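Local coordinates for protein transcriptional regulator, MerR family (Bacillus thuringiensis serovar konkukian, PDB 3GPV) that probably binds DNA and regulates transcription, as a two-chain member of the MerR family with a helix-turn-helix region and a long C-terminal helix, at residues M65-M74 with L99-L110. Residues are numbered along the deposited sequence; the frame is centred on the assembly and turned at random.
Sequences MILCLKNTGM and LMKQQEANVLQL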
loop_
_atom_site.group_PDB
_atom_site.type_symbol
_atom_site.label_atom_id
_atom_site.label_comp_id
_atom_site.label_asym_id
_atom_site.label_seq_id
_atom_site.Cartn_x
_atom_site.Cartn_y
_atom_site.Cartn_z
HETATM N N MSE B 65 -4.103 10.306 -13.171
HETATM C CA MSE B 65 -3.906 8.889 -13.469
HETATM C C MSE B 65 -2.595 8.435 -12.866
HETATM O O MSE B 65 -2.519 7.355 -12.305
HETATM C CB MSE B 65 -3.922 8.592 -14.969
HETATM C CG MSE B 65 -3.759 7.094 -15.287
HETATM SE SE MSE B 65 -5.147 5.921 -14.536
HETATM C CE MSE B 65 -6.589 6.571 -15.662
ATOM N N ILE B 66 -1.570 9.266 -12.969
ATOM C CA ILE B 66 -0.285 8.905 -12.396
ATOM C C ILE B 66 -0.528 8.564 -10.939
ATOM O O ILE B 66 -0.142 7.501 -10.477
ATOM C CB ILE B 66 0.753 10.046 -12.512
ATOM C CG1 ILE B 66 1.061 10.307 -13.984
ATOM C CG2 ILE B 66 2.015 9.682 -11.762
ATOM C CD1 ILE B 66 1.408 9.050 -14.784
ATOM N N LEU B 67 -1.241 9.438 -10.237
ATOM C CA LEU B 67 -1.528 9.211 -8.830
ATOM C C LEU B 67 -2.398 7.976 -8.593
ATOM O O LEU B 67 -2.191 7.245 -7.625
ATOM C CB LEU B 67 -2.201 10.449 -8.221
ATOM C CG LEU B 67 -1.354 11.727 -8.232
ATOM C CD1 LEU B 67 -2.142 12.887 -7.673
ATOM C CD2 LEU B 67 -0.096 11.503 -7.420
ATOM N N CYS B 68 -3.368 7.761 -9.472
ATOM C CA CYS B 68 -4.261 6.622 -9.366
ATOM C C CYS B 68 -3.475 5.320 -9.459
ATOM O O CYS B 68 -3.649 4.422 -8.648
ATOM C CB CYS B 68 -5.306 6.685 -10.479
ATOM S SG CYS B 68 -6.320 5.196 -10.686
ATOM N N LEU B 69 -2.603 5.236 -10.453
ATOM C CA LEU B 69 -1.780 4.054 -10.668
ATOM C C LEU B 69 -0.764 3.861 -9.544
ATOM O O LEU B 69 -0.473 2.738 -9.141
ATOM C CB LEU B 69 -1.064 4.167 -12.018
ATOM C CG LEU B 69 -1.996 4.201 -13.234
ATOM C CD1 LEU B 69 -1.221 4.489 -14.500
ATOM C CD2 LEU B 69 -2.699 2.881 -13.341
ATOM N N LYS B 70 -0.223 4.960 -9.038
ATOM C CA LYS B 70 0.752 4.880 -7.964
ATOM C C LYS B 70 0.074 4.479 -6.657
ATOM O O LYS B 70 0.615 3.691 -5.889
ATOM C CB LYS B 70 1.483 6.219 -7.811
ATOM C CG LYS B 70 2.285 6.387 -6.529
ATOM C CD LYS B 70 1.387 6.903 -5.409
ATOM C CE LYS B 70 2.165 7.265 -4.149
ATOM N NZ LYS B 70 1.260 7.882 -3.130
ATOM N N ASN B 71 -1.112 5.018 -6.413
ATOM C CA ASN B 71 -1.839 4.701 -5.192
ATOM C C ASN B 71 -2.418 3.289 -5.195
ATOM O O ASN B 71 -2.955 2.831 -4.187
ATOM C CB ASN B 71 -2.948 5.725 -4.965
ATOM C CG ASN B 71 -2.412 7.062 -4.482
ATOM O OD1 ASN B 71 -3.070 8.091 -4.613
ATOM N ND2 ASN B 71 -1.222 7.048 -3.908
ATOM N N THR B 72 -2.322 2.604 -6.332
ATOM C CA THR B 72 -2.823 1.242 -6.421
ATOM C C THR B 72 -1.669 0.267 -6.572
ATOM O O THR B 72 -1.861 -0.890 -6.945
ATOM C CB THR B 72 -3.844 1.055 -7.575
ATOM O OG1 THR B 72 -3.360 1.664 -8.773
ATOM C CG2 THR B 72 -5.172 1.677 -7.202
ATOM N N GLY B 73 -0.466 0.758 -6.287
ATOM C CA GLY B 73 0.716 -0.078 -6.330
ATOM C C GLY B 73 1.442 -0.337 -7.635
ATOM O O GLY B 73 2.309 -1.218 -7.672
HETATM N N MSE B 74 1.136 0.398 -8.703
HETATM C CA MSE B 74 1.859 0.141 -9.943
HETATM C C MSE B 74 3.282 0.630 -9.799
HETATM O O MSE B 74 3.514 1.724 -9.309
HETATM C CB MSE B 74 1.219 0.809 -11.167
HETATM C CG MSE B 74 2.003 0.450 -12.429
HETATM SE SE MSE B 74 1.196 1.234 -13.996
HETATM C CE MSE B 74 -0.429 0.187 -14.078
ATOM N N LEU B 99 -2.224 -2.643 -20.431
ATOM C CA LEU B 99 -1.687 -2.245 -19.130
ATOM C C LEU B 99 -2.794 -1.934 -18.127
ATOM O O LEU B 99 -2.733 -2.338 -16.976
ATOM C CB LEU B 99 -0.783 -1.014 -19.271
ATOM C CG LEU B 99 0.492 -0.998 -18.417
ATOM C CD1 LEU B 99 1.033 0.412 -18.340
ATOM C CD2 LEU B 99 0.205 -1.524 -17.017
HETATM N N MSE B 100 -3.812 -1.218 -18.585
HETATM C CA MSE B 100 -4.925 -0.862 -17.719
HETATM C C MSE B 100 -5.698 -2.098 -17.309
HETATM O O MSE B 100 -6.075 -2.229 -16.150
HETATM C CB MSE B 100 -5.872 0.137 -18.407
HETATM C CG MSE B 100 -5.309 1.524 -18.513
HETATM SE SE MSE B 100 -4.978 2.339 -16.760
HETATM C CE MSE B 100 -3.065 2.148 -16.774
ATOM N N LYS B 101 -5.919 -3.002 -18.262
ATOM C CA LYS B 101 -6.667 -4.212 -17.971
ATOM C C LYS B 101 -5.940 -5.028 -16.919
ATOM O O LYS B 101 -6.564 -5.580 -16.025
ATOM C CB LYS B 101 -6.914 -5.021 -19.252
ATOM C CG LYS B 101 -7.942 -4.360 -20.173
ATOM C CD LYS B 101 -8.240 -5.192 -21.412
ATOM C CE LYS B 101 -8.966 -6.476 -21.055
ATOM N NZ LYS B 101 -9.260 -7.315 -22.255
ATOM N N GLN B 102 -4.620 -5.087 -16.995
ATOM C CA GLN B 102 -3.881 -5.839 -15.990
ATOM C C GLN B 102 -3.999 -5.135 -14.635
ATOM O O GLN B 102 -4.191 -5.774 -13.594
ATOM C CB GLN B 102 -2.412 -5.975 -16.390
ATOM C CG GLN B 102 -2.215 -6.666 -17.732
ATOM C CD GLN B 102 -0.752 -6.834 -18.099
ATOM O OE1 GLN B 102 0.020 -5.880 -18.059
ATOM N NE2 GLN B 102 -0.365 -8.055 -18.469
ATOM N N GLN B 103 -3.891 -3.815 -14.646
ATOM C CA GLN B 103 -3.993 -3.068 -13.395
ATOM C C GLN B 103 -5.368 -3.269 -12.768
ATOM O O GLN B 103 -5.491 -3.416 -11.555
ATOM C CB GLN B 103 -3.731 -1.579 -13.631
ATOM C CG GLN B 103 -3.628 -0.764 -12.345
ATOM C CD GLN B 103 -2.538 -1.258 -11.404
ATOM O OE1 GLN B 103 -1.725 -2.101 -11.757
ATOM N NE2 GLN B 103 -2.517 -0.717 -10.199
ATOM N N GLU B 104 -6.408 -3.266 -13.593
ATOM C CA GLU B 104 -7.756 -3.476 -13.087
ATOM C C GLU B 104 -7.755 -4.818 -12.354
ATOM O O GLU B 104 -8.207 -4.922 -11.216
ATOM C CB GLU B 104 -8.756 -3.494 -14.244
ATOM C CG GLU B 104 -10.099 -4.113 -13.893
ATOM C CD GLU B 104 -11.001 -4.262 -15.094
ATOM O OE1 GLU B 104 -10.475 -4.566 -16.195
ATOM O OE2 GLU B 104 -12.231 -4.089 -14.925
ATOM N N ALA B 105 -7.229 -5.846 -13.010
ATOM C CA ALA B 105 -7.174 -7.167 -12.397
ATOM C C ALA B 105 -6.418 -7.055 -11.056
ATOM O O ALA B 105 -6.862 -7.575 -10.030
ATOM C CB ALA B 105 -6.479 -8.164 -13.360
ATOM N N ASN B 106 -5.288 -6.353 -11.057
ATOM C CA ASN B 106 -4.513 -6.180 -9.832
ATOM C C ASN B 106 -5.304 -5.426 -8.749
ATOM O O ASN B 106 -5.273 -5.771 -7.570
ATOM C CB ASN B 106 -3.223 -5.419 -10.123
ATOM C CG ASN B 106 -2.176 -6.277 -10.797
ATOM O OD1 ASN B 106 -2.031 -7.452 -10.475
ATOM N ND2 ASN B 106 -1.421 -5.686 -11.719
ATOM N N VAL B 107 -6.025 -4.394 -9.152
ATOM C CA VAL B 107 -6.775 -3.637 -8.171
ATOM C C VAL B 107 -7.920 -4.475 -7.606
ATOM O O VAL B 107 -8.220 -4.392 -6.427
ATOM C CB VAL B 107 -7.281 -2.305 -8.760
ATOM C CG1 VAL B 107 -8.085 -1.548 -7.713
ATOM C CG2 VAL B 107 -6.098 -1.452 -9.184
ATOM N N LEU B 108 -8.550 -5.301 -8.431
ATOM C CA LEU B 108 -9.619 -6.157 -7.923
ATOM C C LEU B 108 -9.049 -7.078 -6.837
ATOM O O LEU B 108 -9.664 -7.290 -5.792
ATOM C CB LEU B 108 -10.213 -7.021 -9.032
ATOM C CG LEU B 108 -11.435 -6.605 -9.872
ATOM C CD1 LEU B 108 -12.237 -5.512 -9.181
ATOM C CD2 LEU B 108 -10.974 -6.175 -11.241
ATOM N N GLN B 109 -7.874 -7.641 -7.098
ATOM C CA GLN B 109 -7.237 -8.525 -6.119
ATOM C C GLN B 109 -6.907 -7.742 -4.847
ATOM O O GLN B 109 -7.061 -8.244 -3.726
ATOM C CB GLN B 109 -5.944 -9.123 -6.680
ATOM C CG GLN B 109 -5.308 -10.149 -5.740
ATOM C CD GLN B 109 -6.211 -11.366 -5.534
ATOM O OE1 GLN B 109 -6.619 -12.006 -6.496
ATOM N NE2 GLN B 109 -6.533 -11.674 -4.284
ATOM N N LEU B 110 -6.425 -6.520 -5.037
ATOM C CA LEU B 110 -6.073 -5.649 -3.931
ATOM C C LEU B 110 -7.272 -5.413 -3.019
ATOM O O LEU B 110 -7.142 -5.464 -1.803
ATOM C CB LEU B 110 -5.541 -4.313 -4.459
ATOM C CG LEU B 110 -5.244 -3.201 -3.439
ATOM C CD1 LEU B 110 -4.204 -3.675 -2.424
ATOM C CD2 LEU B 110 -4.757 -1.949 -4.174
#
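Thr72 faces Val107 across 6.5 Å between their CA atoms, where the two backbones run nearest, CA to CA, and where a helix has already given way to a turn. The axes of helices 65-70 and 99-110 stay 12.2 Å apart at 46°, so the residues beyond the helix end make much of the contact. A Schellman motif with Gly73 at C-prime closes that end, Met74 N bonding to Leu69 O and Gly73 N to Lys70 O. A helix terminated in this way can dock through the residues that follow it, as Thr72 and Met74 do here.

Gln103, bent at chi2 (58°), reaches Thr72 with its amide; NE2 donates to Thr72 OG1 at 2.9 Å, the acceptor lying near the amide plane, and makes a weak second bond to Thr72 O. The buried amide is thereby bonded just beyond the helix end. With chi1 at 46°, the Thr72 hydroxyl tucks back over its own backbone, within reach of the carbonyl oxygens of Cys68 and Leu69, while CB rests 3.7 Å from Val107 CG2. Leu69, Met74, Leu99 and Met100 pack alongside: the Met74 chain, extended until its last torsion, brings CE within 3.5 Å of Leu99 CD2, a tight fit, and also against the Gln103 amide. Met100 doubles back at chi2 and chi3, its CE touching both methyls of Leu69 (CD2 at 3.5 Å) as the two side chains cross nearly at right angles. Met65 SE lies 4.2 Å from Met100 SE; Met65, Met74 and Met100 are all selenomethionine.

Helix 76-88 adjoins the same core, Phe82 against Met65 and Ile79 against Met74, while Ile121 and Thr114 of the second subunit pack on Leu69 and Val107, placing the junction between the MerR-family helix-turn-helix region, which probably binds DNA, and the predicted coiled coil.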